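Local structure of WZI (Escherichia coli, 2YNK) at residues 203-208 / 346-351; 211-216 / 233-238; 165-170 / 353-358; 338-343 / 396-401; 159-164 / 229-234. The protein acts as an outer-membrane lectin, a carbohydrate-binding beta-barrel that underpins assembly of the group 1 capsule on the cell surface. One frame throughout, in Å; residues are numbered along the deposited sequence.

In the fold
Contact 2 is the piece of barrel wall, where backbone hydrogen bonds join strands 212-221 and 226-236. Contact 5 uses the second of these strands again but adds no hydrogen bond, pressing the loop 159-164 on it mainly through apolar side chains. Contacts 1, 3 and 4 join connections between strands at the same end of the barrel. Contacts 2, 3 and 5 are buried, contact 3 partly water-mediated; contacts 1 and 4, centred about 23 and 22 Å from the chain centre, are partly buried. A tyrosine bonded to a carbonyl marks contact 1, amide and carboxylate side chains contact 4. Tyr-353 packs on contact 4, while Gln-354 and Gln-355 bond to Asn-203 and Gln-204, linking contacts 3 and 1.

Contact 1. Residues 203-208 / 346-351; sequences NQYNAV and HIYKDG
Two connecting loops at the same end of the barrel meet where Tyr-205, the centre of an inverse gamma turn, lies against the type I turn from Tyr-348 to Gly-351. Chi1 of -174° sets Tyr-205 CG anti to the backbone N, and the ring ends with its OH at Gly-351, donating to Gly-351 O at 2.9 Å and standing 20° off the carbonyl plane. Gln-235 OE1 is a probable second partner of this hydroxyl. Asp-350 runs past the ring in the opposite direction. Its CB approaches Tyr-205 CE1 to 3.3 Å, and OD2 lies above one face near the rim, the carboxylate plane turned 73° from the ring. Tyr-348 crosses Tyr-205 at about a right angle, offering its edge to Tyr-205 CE2. Val-208 CG2 touches Tyr-348 CD1 at 3.9 Å, while the Tyr-348 hydroxyl bonds to Gly-237 O. A single hydrogen bond thus ties the segments directly; the rest is packing of Tyr-205 and Val-208 on Tyr-348, and of Tyr-205 and Ala-207 on Asp-350.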
# COMPACT_ATOMS: atom_id res chain seq x y z
N ASN A 203 -17.26 -0.37 -6.81
CA ASN A 203 -18.46 -0.17 -5.99
C ASN A 203 -19.01 1.23 -6.17
O ASN A 203 -18.24 2.21 -6.22
CB ASN A 203 -18.12 -0.41 -4.52
CG ASN A 203 -19.34 -0.43 -3.63
OD1 ASN A 203 -20.44 -0.77 -4.05
ND2 ASN A 203 -19.15 -0.07 -2.37
N GLN A 204 -20.34 1.33 -6.28
CA GLN A 204 -21.05 2.60 -6.52
C GLN A 204 -20.40 3.41 -7.64
O GLN A 204 -20.32 4.63 -7.58
CB GLN A 204 -21.10 3.45 -5.24
CG GLN A 204 -21.99 2.92 -4.13
CD GLN A 204 -22.10 3.90 -2.97
OE1 GLN A 204 -21.26 4.81 -2.82
NE2 GLN A 204 -23.13 3.73 -2.14
N TYR A 205 -19.92 2.73 -8.67
CA TYR A 205 -19.17 3.41 -9.70
C TYR A 205 -20.17 3.91 -10.75
O TYR A 205 -20.35 3.29 -11.81
CB TYR A 205 -18.08 2.48 -10.28
CG TYR A 205 -17.18 3.17 -11.25
CD1 TYR A 205 -16.18 4.03 -10.82
CD2 TYR A 205 -17.35 2.99 -12.61
CE1 TYR A 205 -15.35 4.68 -11.72
CE2 TYR A 205 -16.54 3.63 -13.52
CZ TYR A 205 -15.53 4.47 -13.08
OH TYR A 205 -14.74 5.10 -14.02
N ASN A 206 -20.83 5.02 -10.42
CA ASN A 206 -21.96 5.60 -11.20
C ASN A 206 -21.87 5.51 -12.72
O ASN A 206 -22.64 4.80 -13.33
CB ASN A 206 -22.20 7.06 -10.82
CG ASN A 206 -23.38 7.67 -11.57
OD1 ASN A 206 -24.53 7.41 -11.24
ND2 ASN A 206 -23.09 8.51 -12.57
N ALA A 207 -20.93 6.23 -13.32
CA ALA A 207 -20.85 6.35 -14.79
C ALA A 207 -20.93 5.02 -15.56
O ALA A 207 -21.36 5.01 -16.72
CB ALA A 207 -19.60 7.11 -15.19
N VAL A 208 -20.47 3.93 -14.94
CA VAL A 208 -20.54 2.59 -15.55
C VAL A 208 -20.60 1.55 -14.44
O VAL A 208 -19.58 0.95 -14.05
CB VAL A 208 -19.31 2.26 -16.44
CG1 VAL A 208 -19.59 1.01 -17.25
CG2 VAL A 208 -18.95 3.43 -17.34
N HIS A 346 -12.58 8.48 -20.95
CA HIS A 346 -13.71 8.98 -21.74
C HIS A 346 -14.88 8.04 -21.78
O HIS A 346 -16.01 8.47 -22.05
CB HIS A 346 -13.26 9.35 -23.16
CG HIS A 346 -12.66 8.19 -23.94
ND1 HIS A 346 -11.51 7.59 -23.58
CD2 HIS A 346 -13.10 7.54 -25.09
CE1 HIS A 346 -11.22 6.61 -24.45
NE2 HIS A 346 -12.19 6.58 -25.38
N ILE A 347 -14.64 6.74 -21.55
CA ILE A 347 -15.72 5.78 -21.32
C ILE A 347 -15.99 5.71 -19.82
O ILE A 347 -17.08 6.05 -19.36
CB ILE A 347 -15.39 4.36 -21.86
CG1 ILE A 347 -15.26 4.38 -23.39
CG2 ILE A 347 -16.46 3.36 -21.46
CD1 ILE A 347 -16.39 5.11 -24.11
N TYR A 348 -14.99 5.29 -19.06
CA TYR A 348 -15.09 5.26 -17.61
C TYR A 348 -14.89 6.69 -17.11
O TYR A 348 -13.78 7.11 -16.81
CB TYR A 348 -14.08 4.24 -17.03
CG TYR A 348 -14.39 2.84 -17.50
CD1 TYR A 348 -15.32 2.06 -16.84
CD2 TYR A 348 -13.81 2.32 -18.65
CE1 TYR A 348 -15.63 0.78 -17.28
CE2 TYR A 348 -14.11 1.04 -19.10
CZ TYR A 348 -15.03 0.28 -18.40
OH TYR A 348 -15.35 -0.99 -18.84
N LYS A 349 -15.99 7.42 -17.04
CA LYS A 349 -15.95 8.89 -16.91
C LYS A 349 -15.71 9.36 -15.50
O LYS A 349 -15.26 10.49 -15.30
CB LYS A 349 -17.25 9.51 -17.45
CG LYS A 349 -17.41 9.40 -18.96
CD LYS A 349 -18.68 10.09 -19.41
CE LYS A 349 -18.88 10.04 -20.91
NZ LYS A 349 -19.80 11.15 -21.32
N ASP A 350 -16.00 8.52 -14.52
CA ASP A 350 -15.67 8.80 -13.11
C ASP A 350 -14.16 8.69 -12.89
O ASP A 350 -13.67 8.95 -11.79
CB ASP A 350 -16.38 7.82 -12.17
CG ASP A 350 -17.85 8.14 -11.91
OD1 ASP A 350 -18.43 9.08 -12.50
OD2 ASP A 350 -18.42 7.40 -11.07
N GLY A 351 -13.41 8.28 -13.91
CA GLY A 351 -11.96 8.25 -13.84
C GLY A 351 -11.48 7.03 -13.10
O GLY A 351 -12.26 6.13 -12.82

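Contact 2. Residues 211-216 / 233-238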
# COMPACT_ATOMS: atom_id res chain seq x y z
N ALA A 211 -18.19 -1.93 -12.67
CA ALA A 211 -17.02 -1.97 -13.53
C ALA A 211 -15.95 -2.84 -12.87
O ALA A 211 -15.78 -2.86 -11.64
CB ALA A 211 -16.48 -0.58 -13.80
N LYS A 212 -15.21 -3.56 -13.70
CA LYS A 212 -14.21 -4.47 -13.20
C LYS A 212 -12.85 -3.82 -13.28
O LYS A 212 -12.56 -3.07 -14.22
CB LYS A 212 -14.22 -5.76 -14.00
CG LYS A 212 -15.61 -6.28 -14.35
CD LYS A 212 -16.52 -6.40 -13.14
CE LYS A 212 -17.86 -6.99 -13.56
NZ LYS A 212 -18.78 -7.06 -12.40
N ILE A 213 -12.02 -4.08 -12.27
CA ILE A 213 -10.60 -3.81 -12.37
C ILE A 213 -9.93 -5.18 -12.43
O ILE A 213 -10.01 -5.96 -11.49
CB ILE A 213 -10.09 -2.96 -11.20
CG1 ILE A 213 -10.81 -1.60 -11.17
CG2 ILE A 213 -8.59 -2.71 -11.33
CD1 ILE A 213 -10.43 -0.66 -12.30
N ILE A 214 -9.32 -5.47 -13.57
CA ILE A 214 -8.57 -6.71 -13.76
C ILE A 214 -7.12 -6.33 -13.96
O ILE A 214 -6.82 -5.36 -14.68
CB ILE A 214 -9.11 -7.52 -14.95
CG1 ILE A 214 -10.56 -7.94 -14.66
CG2 ILE A 214 -8.25 -8.75 -15.20
CD1 ILE A 214 -11.42 -8.04 -15.89
N GLY A 215 -6.22 -7.06 -13.30
CA GLY A 215 -4.82 -6.63 -13.26
C GLY A 215 -3.80 -7.70 -12.95
O GLY A 215 -4.11 -8.79 -12.44
N GLY A 216 -2.55 -7.37 -13.26
CA GLY A 216 -1.46 -8.30 -13.14
C GLY A 216 -0.19 -7.57 -12.77
O GLY A 216 0.04 -6.43 -13.21
N ILE A 233 -2.96 -2.83 -15.36
CA ILE A 233 -4.34 -2.79 -14.88
C ILE A 233 -5.24 -2.41 -16.05
O ILE A 233 -4.92 -1.50 -16.81
CB ILE A 233 -4.51 -1.71 -13.79
CG1 ILE A 233 -4.30 -2.31 -12.40
CG2 ILE A 233 -5.89 -1.09 -13.83
CD1 ILE A 233 -5.42 -3.22 -11.95
N MSE A 234 -6.37 -3.10 -16.19
CA MSE A 234 -7.38 -2.63 -17.14
C MSE A 234 -8.72 -2.43 -16.47
O MSE A 234 -9.18 -3.27 -15.70
CB MSE A 234 -7.49 -3.49 -18.39
CG MSE A 234 -7.71 -4.96 -18.10
SE MSE A 234 -8.24 -5.87 -19.76
CE MSE A 234 -7.34 -7.58 -19.31
N GLN A 235 -9.34 -1.30 -16.77
CA GLN A 235 -10.69 -0.99 -16.32
C GLN A 235 -11.63 -1.47 -17.42
O GLN A 235 -11.57 -0.98 -18.54
CB GLN A 235 -10.81 0.51 -16.09
CG GLN A 235 -11.91 0.94 -15.15
CD GLN A 235 -11.80 2.40 -14.74
OE1 GLN A 235 -12.50 2.86 -13.83
NE2 GLN A 235 -10.91 3.14 -15.40
N TRP A 236 -12.50 -2.42 -17.10
CA TRP A 236 -13.18 -3.22 -18.12
C TRP A 236 -14.53 -3.67 -17.63
O TRP A 236 -14.77 -3.74 -16.43
CB TRP A 236 -12.27 -4.40 -18.47
CG TRP A 236 -12.84 -5.40 -19.44
CD1 TRP A 236 -12.78 -5.37 -20.83
CD2 TRP A 236 -13.57 -6.62 -19.13
NE1 TRP A 236 -13.41 -6.45 -21.38
CE2 TRP A 236 -13.91 -7.24 -20.41
CE3 TRP A 236 -13.97 -7.24 -17.95
CZ2 TRP A 236 -14.62 -8.42 -20.48
CZ3 TRP A 236 -14.69 -8.44 -18.04
CH2 TRP A 236 -15.00 -9.02 -19.27
N GLY A 237 -15.45 -3.95 -18.55
CA GLY A 237 -16.80 -4.39 -18.17
C GLY A 237 -17.70 -3.29 -17.62
O GLY A 237 -17.32 -2.10 -17.62
N GLY A 238 -18.88 -3.68 -17.14
CA GLY A 238 -19.89 -2.76 -16.61
C GLY A 238 -21.19 -2.79 -17.42
O GLY A 238 -21.28 -3.49 -18.42
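Lys-212 and Trp-236 form a hydrogen-bonded antiparallel pair in which both backbone polar groups are matched: Lys-212 N donates to Trp-236 O at 2.8 Å, and Trp-236 N to Lys-212 O at 3.0 Å. Ile-214 N reaches Met-234 O at 3.1 Å, and Met-234 N returns to Ile-214 O at 2.8 Å, almost straight at 178°. The non-hydrogen-bonded pairs turn their backbone groups to the flanking strands: Ile-213 bonds to Ser-200, Gly-215 to Ser-198 and Ile-233 to Leu-270. At the loop end, Ala-211 bonds to Met-202, Gly-237 O is met by Tyr-348 OH, and Gly-238 N donates to Glu-243 OE2. On the face of Lys-212, Ile-214 CD1 touches Trp-236 CE3 at 3.4 Å, while the indole NE1 bonds to Asn-247 OD1. On the other face Ile-213 CD1 lies 3.6 Å from Gln-235 CG. Neighbouring strands paired by two-bond rings and bonded again to the next strand on their other edges are typical of a beta hairpin in the wall of an outer-membrane barrel.

Contact 3. Residues 165-170 / 353-358; sequences AMRPMT and YQQGYP
Between Arg-167 and the glutamines Gln-354 and Gln-355, one water is gripped by four groups. It accepts from Gln-354 NE2 at 2.8 Å and donates to Gln-355 OE1 at 2.7 Å; weaker bonds reach Gln-354 O and Arg-167 N. Directly across the contact, Gln-354 NE2 also donates to Arg-167 O at 2.7 Å, weakly, since the N-H...O angle is only 116°. The Gln-354 chain, extended beyond CG, slides past Met-169 in the opposite direction, with Gln-354 OE1 3.5 Å from Met-169 CG, and this same oxygen accepts from Asn-203 N. Gln-355 crosses Arg-167 at about a right angle, its amide plane turned 74° from the guanidinium. Gln-355 OE1 lies against Arg-167 CD, so the aliphatic part of the arginine makes the contact while its NH2 forms a salt bridge with Glu-116; Gln-355 NE2 donates to Gln-204 OE1. At the other end, Ala-165 O lies at the edge of the Tyr-357 ring, near its plane. Met-166 CG packs on Pro-358 O. The strands 353-354 and 357-358 form a short hairpin around a type I' turn, which rests on the loop leading into barrel strand 170-176, while Arg-167 lies against Asn-128 and Asn-130 of strand 127-138.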
# COMPACT_ATOMS: atom_id res chain seq x y z
N ALA A 165 -5.74 4.05 -0.98
CA ALA A 165 -6.31 5.32 -0.58
C ALA A 165 -7.77 5.41 -1.02
O ALA A 165 -8.16 6.33 -1.75
CB ALA A 165 -5.50 6.45 -1.20
N MSE A 166 -8.55 4.43 -0.58
CA MSE A 166 -9.81 4.07 -1.24
C MSE A 166 -10.27 2.80 -0.60
O MSE A 166 -9.49 2.09 0.03
CB MSE A 166 -9.53 3.76 -2.71
CG MSE A 166 -8.16 3.07 -2.78
SE MSE A 166 -8.26 1.45 -3.85
CE MSE A 166 -8.70 0.20 -2.39
N ARG A 167 -11.55 2.48 -0.75
CA ARG A 167 -12.10 1.31 -0.10
C ARG A 167 -11.73 0.10 -0.92
O ARG A 167 -11.88 0.13 -2.15
CB ARG A 167 -13.61 1.43 0.08
CG ARG A 167 -13.99 2.66 0.87
CD ARG A 167 -15.48 2.74 1.12
NE ARG A 167 -15.77 2.45 2.51
CZ ARG A 167 -16.05 3.36 3.44
NH1 ARG A 167 -16.15 4.64 3.15
NH2 ARG A 167 -16.26 2.95 4.67
N PRO A 168 -11.24 -0.97 -0.26
CA PRO A 168 -10.83 -2.16 -1.00
C PRO A 168 -12.02 -2.77 -1.73
O PRO A 168 -13.16 -2.67 -1.25
CB PRO A 168 -10.30 -3.09 0.10
CG PRO A 168 -10.96 -2.62 1.36
CD PRO A 168 -11.14 -1.15 1.20
N MSE A 169 -11.76 -3.39 -2.88
CA MSE A 169 -12.82 -3.85 -3.76
C MSE A 169 -12.99 -5.32 -3.64
O MSE A 169 -12.03 -6.06 -3.37
CB MSE A 169 -12.48 -3.55 -5.20
CG MSE A 169 -12.12 -2.09 -5.39
SE MSE A 169 -11.64 -1.81 -7.28
CE MSE A 169 -9.80 -2.54 -7.17
N THR A 170 -14.22 -5.77 -3.88
CA THR A 170 -14.57 -7.17 -3.78
C THR A 170 -14.10 -7.92 -5.01
O THR A 170 -14.41 -7.52 -6.14
CB THR A 170 -16.07 -7.36 -3.61
OG1 THR A 170 -16.42 -7.01 -2.27
CG2 THR A 170 -16.48 -8.80 -3.88
N TYR A 353 -10.98 6.14 -10.11
CA TYR A 353 -11.37 6.43 -8.73
C TYR A 353 -12.59 5.60 -8.34
O TYR A 353 -13.52 5.46 -9.14
CB TYR A 353 -11.80 7.89 -8.56
CG TYR A 353 -10.75 8.92 -8.88
CD1 TYR A 353 -10.45 9.25 -10.19
CD2 TYR A 353 -10.10 9.61 -7.87
CE1 TYR A 353 -9.51 10.22 -10.50
CE2 TYR A 353 -9.15 10.58 -8.16
CZ TYR A 353 -8.86 10.88 -9.48
OH TYR A 353 -7.92 11.83 -9.80
N GLN A 354 -12.59 5.07 -7.12
CA GLN A 354 -13.79 4.48 -6.55
C GLN A 354 -14.29 5.39 -5.47
O GLN A 354 -13.52 5.76 -4.58
CB GLN A 354 -13.50 3.12 -5.95
CG GLN A 354 -14.76 2.43 -5.45
CD GLN A 354 -14.49 1.09 -4.86
OE1 GLN A 354 -14.83 0.07 -5.45
NE2 GLN A 354 -13.88 1.07 -3.69
N GLN A 355 -15.58 5.75 -5.55
CA GLN A 355 -16.22 6.64 -4.59
C GLN A 355 -15.42 7.91 -4.39
O GLN A 355 -15.31 8.43 -3.28
CB GLN A 355 -16.49 5.92 -3.28
CG GLN A 355 -17.39 4.72 -3.49
CD GLN A 355 -17.49 3.81 -2.29
OE1 GLN A 355 -16.48 3.31 -1.79
NE2 GLN A 355 -18.71 3.55 -1.85
N GLY A 356 -14.86 8.40 -5.48
CA GLY A 356 -14.13 9.66 -5.49
C GLY A 356 -12.68 9.50 -5.08
O GLY A 356 -11.86 10.39 -5.32
N TYR A 357 -12.37 8.37 -4.46
CA TYR A 357 -11.04 8.16 -3.93
C TYR A 357 -10.21 7.35 -4.91
O TYR A 357 -10.69 6.37 -5.49
CB TYR A 357 -11.12 7.58 -2.52
CG TYR A 357 -11.32 8.69 -1.50
CD1 TYR A 357 -12.48 9.47 -1.49
CD2 TYR A 357 -10.31 9.01 -0.58
CE1 TYR A 357 -12.65 10.50 -0.59
CE2 TYR A 357 -10.48 10.04 0.34
CZ TYR A 357 -11.65 10.78 0.32
OH TYR A 357 -11.83 11.81 1.23
N PRO A 358 -8.99 7.82 -5.18
CA PRO A 358 -8.13 7.25 -6.20
C PRO A 358 -7.71 5.80 -5.90
O PRO A 358 -7.41 5.48 -4.76
CB PRO A 358 -6.90 8.16 -6.17
CG PRO A 358 -6.88 8.71 -4.79
CD PRO A 358 -8.31 8.92 -4.46
O HOH W 1 -14.00 3.66 -2.73

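Contact 4. Residues 338-343 / 396-401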
# COMPACT_ATOMS: atom_id res chain seq x y z
N ARG A 338 1.50 18.17 -18.92
CA ARG A 338 0.11 18.13 -19.38
C ARG A 338 -0.81 17.71 -18.24
O ARG A 338 -0.47 16.81 -17.46
CB ARG A 338 0.02 17.17 -20.58
CG ARG A 338 -1.37 16.78 -21.05
CD ARG A 338 -1.23 15.83 -22.24
NE ARG A 338 -2.46 15.11 -22.56
CZ ARG A 338 -2.53 14.07 -23.40
NH1 ARG A 338 -1.45 13.59 -24.01
NH2 ARG A 338 -3.71 13.48 -23.62
N THR A 339 -1.96 18.37 -18.14
CA THR A 339 -2.95 18.03 -17.10
C THR A 339 -4.26 17.58 -17.72
O THR A 339 -4.42 17.57 -18.94
CB THR A 339 -3.23 19.22 -16.15
OG1 THR A 339 -4.19 20.10 -16.75
CG2 THR A 339 -1.95 20.00 -15.85
N ASN A 340 -5.18 17.19 -16.85
CA ASN A 340 -6.53 16.77 -17.24
C ASN A 340 -6.59 15.46 -18.04
O ASN A 340 -7.55 15.23 -18.77
CB ASN A 340 -7.27 17.91 -17.97
CG ASN A 340 -8.67 18.16 -17.44
OD1 ASN A 340 -8.99 17.83 -16.29
ND2 ASN A 340 -9.51 18.76 -18.26
N TYR A 341 -5.58 14.61 -17.88
CA TYR A 341 -5.55 13.29 -18.52
C TYR A 341 -5.19 12.14 -17.57
O TYR A 341 -5.61 11.01 -17.78
CB TYR A 341 -4.58 13.31 -19.70
CG TYR A 341 -4.65 12.09 -20.60
CD1 TYR A 341 -5.75 11.88 -21.43
CD2 TYR A 341 -3.62 11.14 -20.61
CE1 TYR A 341 -5.82 10.77 -22.25
CE2 TYR A 341 -3.68 10.03 -21.43
CZ TYR A 341 -4.78 9.85 -22.25
OH TYR A 341 -4.85 8.74 -23.06
N SER A 342 -4.41 12.42 -16.52
CA SER A 342 -4.06 11.36 -15.57
C SER A 342 -5.29 10.94 -14.76
O SER A 342 -6.03 11.78 -14.26
CB SER A 342 -2.92 11.79 -14.65
OG SER A 342 -1.69 11.73 -15.33
N TYR A 343 -5.50 9.63 -14.66
CA TYR A 343 -6.62 9.06 -13.93
C TYR A 343 -7.99 9.51 -14.47
O TYR A 343 -9.01 9.43 -13.78
CB TYR A 343 -6.48 9.35 -12.43
CG TYR A 343 -5.21 8.82 -11.77
CD1 TYR A 343 -4.54 7.70 -12.26
CD2 TYR A 343 -4.71 9.43 -10.63
CE1 TYR A 343 -3.40 7.22 -11.64
CE2 TYR A 343 -3.57 8.95 -10.00
CZ TYR A 343 -2.92 7.85 -10.50
OH TYR A 343 -1.79 7.37 -9.87
N GLU A 396 -6.73 21.41 -11.93
CA GLU A 396 -7.90 21.60 -12.81
C GLU A 396 -9.25 21.47 -12.08
O GLU A 396 -10.29 21.39 -12.73
CB GLU A 396 -7.86 20.58 -13.96
CG GLU A 396 -6.64 20.71 -14.87
CD GLU A 396 -6.53 22.10 -15.49
OE1 GLU A 396 -7.58 22.67 -15.88
OE2 GLU A 396 -5.40 22.62 -15.58
N ASN A 397 -9.23 21.47 -10.75
CA ASN A 397 -10.45 21.34 -9.93
C ASN A 397 -11.43 20.29 -10.44
O ASN A 397 -12.62 20.53 -10.54
CB ASN A 397 -11.14 22.70 -9.78
CG ASN A 397 -10.31 23.69 -8.99
OD1 ASN A 397 -10.53 23.88 -7.80
ND2 ASN A 397 -9.36 24.31 -9.65
N GLN A 398 -10.89 19.11 -10.74
CA GLN A 398 -11.66 17.99 -11.27
C GLN A 398 -12.60 17.43 -10.21
O GLN A 398 -12.16 17.04 -9.13
CB GLN A 398 -10.73 16.86 -11.74
CG GLN A 398 -9.63 17.27 -12.71
CD GLN A 398 -8.67 16.15 -13.06
OE1 GLN A 398 -8.27 15.35 -12.20
NE2 GLN A 398 -8.27 16.11 -14.32
N SER A 399 -13.89 17.38 -10.54
CA SER A 399 -14.89 16.76 -9.68
C SER A 399 -14.64 15.25 -9.41
O SER A 399 -15.02 14.74 -8.35
CB SER A 399 -16.26 16.92 -10.30
OG SER A 399 -16.30 16.28 -11.57
N ILE A 400 -14.00 14.54 -10.33
CA ILE A 400 -13.89 13.09 -10.17
C ILE A 400 -13.04 12.67 -8.94
O ILE A 400 -13.11 11.52 -8.50
CB ILE A 400 -13.38 12.41 -11.47
CG1 ILE A 400 -11.89 12.72 -11.75
CG2 ILE A 400 -14.26 12.82 -12.64
CD1 ILE A 400 -11.29 11.91 -12.88
N ASN A 401 -12.28 13.62 -8.40
CA ASN A 401 -11.44 13.41 -7.24
C ASN A 401 -12.01 14.09 -5.99
O ASN A 401 -11.74 15.26 -5.74
CB ASN A 401 -10.04 13.95 -7.54
CG ASN A 401 -9.07 13.79 -6.36
OD1 ASN A 401 -9.43 13.25 -5.31
ND2 ASN A 401 -7.84 14.27 -6.55
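Asn-340 and Gln-398 slide past each other in opposite directions, their amide planes 33° apart. Gln-398 NE2 donates to Asn-340 OD1 at 2.7 Å. The bond is nearly straight, with an N-H...O angle of 170°, and it enters in the carbonyl plane on a lone pair of OD1, which itself lies in the Gln-398 amide plane. A straight, in-plane bond of this kind fixes the rotation of the two amides against each other. Glu-396 comes across at about a right angle to both Thr-339 and Asn-340. The bend at chi2 (-58°) places Glu-396 CD beside the threonine, 3.3 Å from Thr-339 OG1, and OG1 donates weakly to Glu-396 OE2 at 3.0 Å. Glu-396 CB meanwhile lies 3.8 Å from Asn-340 OD1. These residues belong to two loops at one end of the barrel: 338-343 follows strand 322-331, and the loop 396-401, with a type I turn from Gln-398 to Asn-401, joins strands 383-393 and 408-422. Asp-366, later in the same connection as 338-343, touches both Thr-339 and Gln-398 and takes a weak bond from Asn-340 N. Within the turn, Ile-400 reaches across with CD1, 3.5 Å from Tyr-343 O, and both Ile-400 and Tyr-343 pack on Tyr-353.

Contact 5. Residues 159-164 / 229-234; sequences SLIRGD and GASRIM
Ile-161 reaches from its loop to Ser-231 and Ile-233 of strand 226-236, and CB, directed toward the strand, splits into two branches that both reach Ser-231. Ile-161 CG2 stops 4.1 Å from Ser-231 OG. Ile-161 CG1, anti to the backbone N (chi1 -173°), packs 4.1 Å from Ile-233 CG1. From there Ile-161 CD1 ends beside the strand backbone, 3.8 Å from Ser-231 O. Arg-162 adds its aliphatic part, crossing Ile-233 at about a right angle with Arg-162 CG 3.8 Å from Ile-233 CG1. Its chain then bends at chi2 and chi3, and the charged end returns to its own loop, where Arg-162 NH1 donates to Gly-163 O at 2.8 Å and also bonds to Leu-359 O; NH2 donates to Gln-150 OE1. The same loop is shaped by Ser-159 OG, which accepts from Ile-161 N and Arg-162 N, an ST turn and an ST motif sharing one oxygen. No hydrogen bond crosses between the two segments. Ile-161 packs between barrel strands 226-236 and 287-295, with Trp-152 of the short strand 151-152 beside it. Arg-232 points away from the loop and its side chain lies about 4 Å from a bound hexane, consistent with a place for the loop on the inner side of the barrel wall.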
# COMPACT_ATOMS: atom_id res chain seq x y z
N SER A 159 1.21 4.29 -4.35
CA SER A 159 1.45 3.59 -5.60
C SER A 159 0.79 4.37 -6.72
O SER A 159 -0.33 4.83 -6.57
CB SER A 159 0.85 2.19 -5.56
OG SER A 159 0.75 1.68 -6.88
N LEU A 160 1.46 4.50 -7.85
CA LEU A 160 0.90 5.21 -8.99
C LEU A 160 -0.15 4.40 -9.73
O LEU A 160 -0.84 4.95 -10.61
CB LEU A 160 2.00 5.61 -9.98
CG LEU A 160 3.12 6.52 -9.49
CD1 LEU A 160 4.17 6.64 -10.59
CD2 LEU A 160 2.60 7.88 -9.06
N ILE A 161 -0.28 3.12 -9.40
CA ILE A 161 -1.14 2.21 -10.17
C ILE A 161 -2.18 1.47 -9.35
O ILE A 161 -3.32 1.36 -9.78
CB ILE A 161 -0.29 1.18 -10.95
CG1 ILE A 161 -1.20 0.36 -11.89
CG2 ILE A 161 0.50 0.29 -9.99
CD1 ILE A 161 -0.50 -0.16 -13.13
N ARG A 162 -1.79 0.94 -8.19
CA ARG A 162 -2.74 0.32 -7.28
C ARG A 162 -2.28 0.51 -5.85
O ARG A 162 -1.38 -0.18 -5.37
CB ARG A 162 -2.95 -1.17 -7.58
CG ARG A 162 -3.95 -1.44 -8.71
CD ARG A 162 -5.39 -1.07 -8.36
NE ARG A 162 -5.89 -1.83 -7.21
CZ ARG A 162 -6.01 -1.36 -5.97
NH1 ARG A 162 -5.68 -0.10 -5.66
NH2 ARG A 162 -6.45 -2.17 -5.01
N GLY A 163 -2.92 1.46 -5.19
CA GLY A 163 -2.65 1.76 -3.81
C GLY A 163 -3.81 1.44 -2.89
O GLY A 163 -4.60 0.54 -3.13
N ASP A 164 -3.93 2.30 -1.88
CA ASP A 164 -4.49 2.00 -0.59
C ASP A 164 -5.49 3.04 -0.13
O ASP A 164 -6.01 2.92 0.97
CB ASP A 164 -3.31 2.15 0.37
CG ASP A 164 -3.36 1.21 1.51
OD1 ASP A 164 -3.98 0.14 1.38
OD2 ASP A 164 -2.72 1.54 2.52
N GLY A 229 10.12 -4.45 -11.17
CA GLY A 229 8.69 -4.71 -11.22
C GLY A 229 8.04 -4.27 -12.52
O GLY A 229 8.45 -3.29 -13.15
N ALA A 230 7.01 -5.02 -12.91
CA ALA A 230 6.14 -4.65 -14.01
C ALA A 230 4.70 -4.86 -13.54
O ALA A 230 4.42 -5.80 -12.79
CB ALA A 230 6.44 -5.52 -15.23
N SER A 231 3.80 -3.98 -13.95
CA SER A 231 2.39 -4.16 -13.60
C SER A 231 1.45 -3.50 -14.60
O SER A 231 1.76 -2.46 -15.21
CB SER A 231 2.11 -3.66 -12.18
OG SER A 231 2.82 -2.48 -11.87
N ARG A 232 0.29 -4.13 -14.75
CA ARG A 232 -0.72 -3.70 -15.70
C ARG A 232 -2.11 -3.81 -15.06
O ARG A 232 -2.40 -4.74 -14.32
CB ARG A 232 -0.60 -4.55 -16.96
CG ARG A 232 -1.45 -4.11 -18.13
CD ARG A 232 -1.08 -4.90 -19.38
NE ARG A 232 -2.21 -5.08 -20.30
CZ ARG A 232 -2.64 -4.17 -21.18
NH1 ARG A 232 -2.06 -2.97 -21.27
NH2 ARG A 232 -3.67 -4.46 -21.97
N ILE A 233 -2.96 -2.83 -15.36
CA ILE A 233 -4.34 -2.79 -14.88
C ILE A 233 -5.24 -2.41 -16.05
O ILE A 233 -4.92 -1.50 -16.81
CB ILE A 233 -4.51 -1.71 -13.79
CG1 ILE A 233 -4.30 -2.31 -12.40
CG2 ILE A 233 -5.89 -1.09 -13.83
CD1 ILE A 233 -5.42 -3.22 -11.95
N MSE A 234 -6.37 -3.10 -16.19
CA MSE A 234 -7.38 -2.63 -17.14
C MSE A 234 -8.72 -2.43 -16.47
O MSE A 234 -9.18 -3.27 -15.70
CB MSE A 234 -7.49 -3.49 -18.39
CG MSE A 234 -7.71 -4.96 -18.10
SE MSE A 234 -8.24 -5.87 -19.76
CE MSE A 234 -7.34 -7.58 -19.31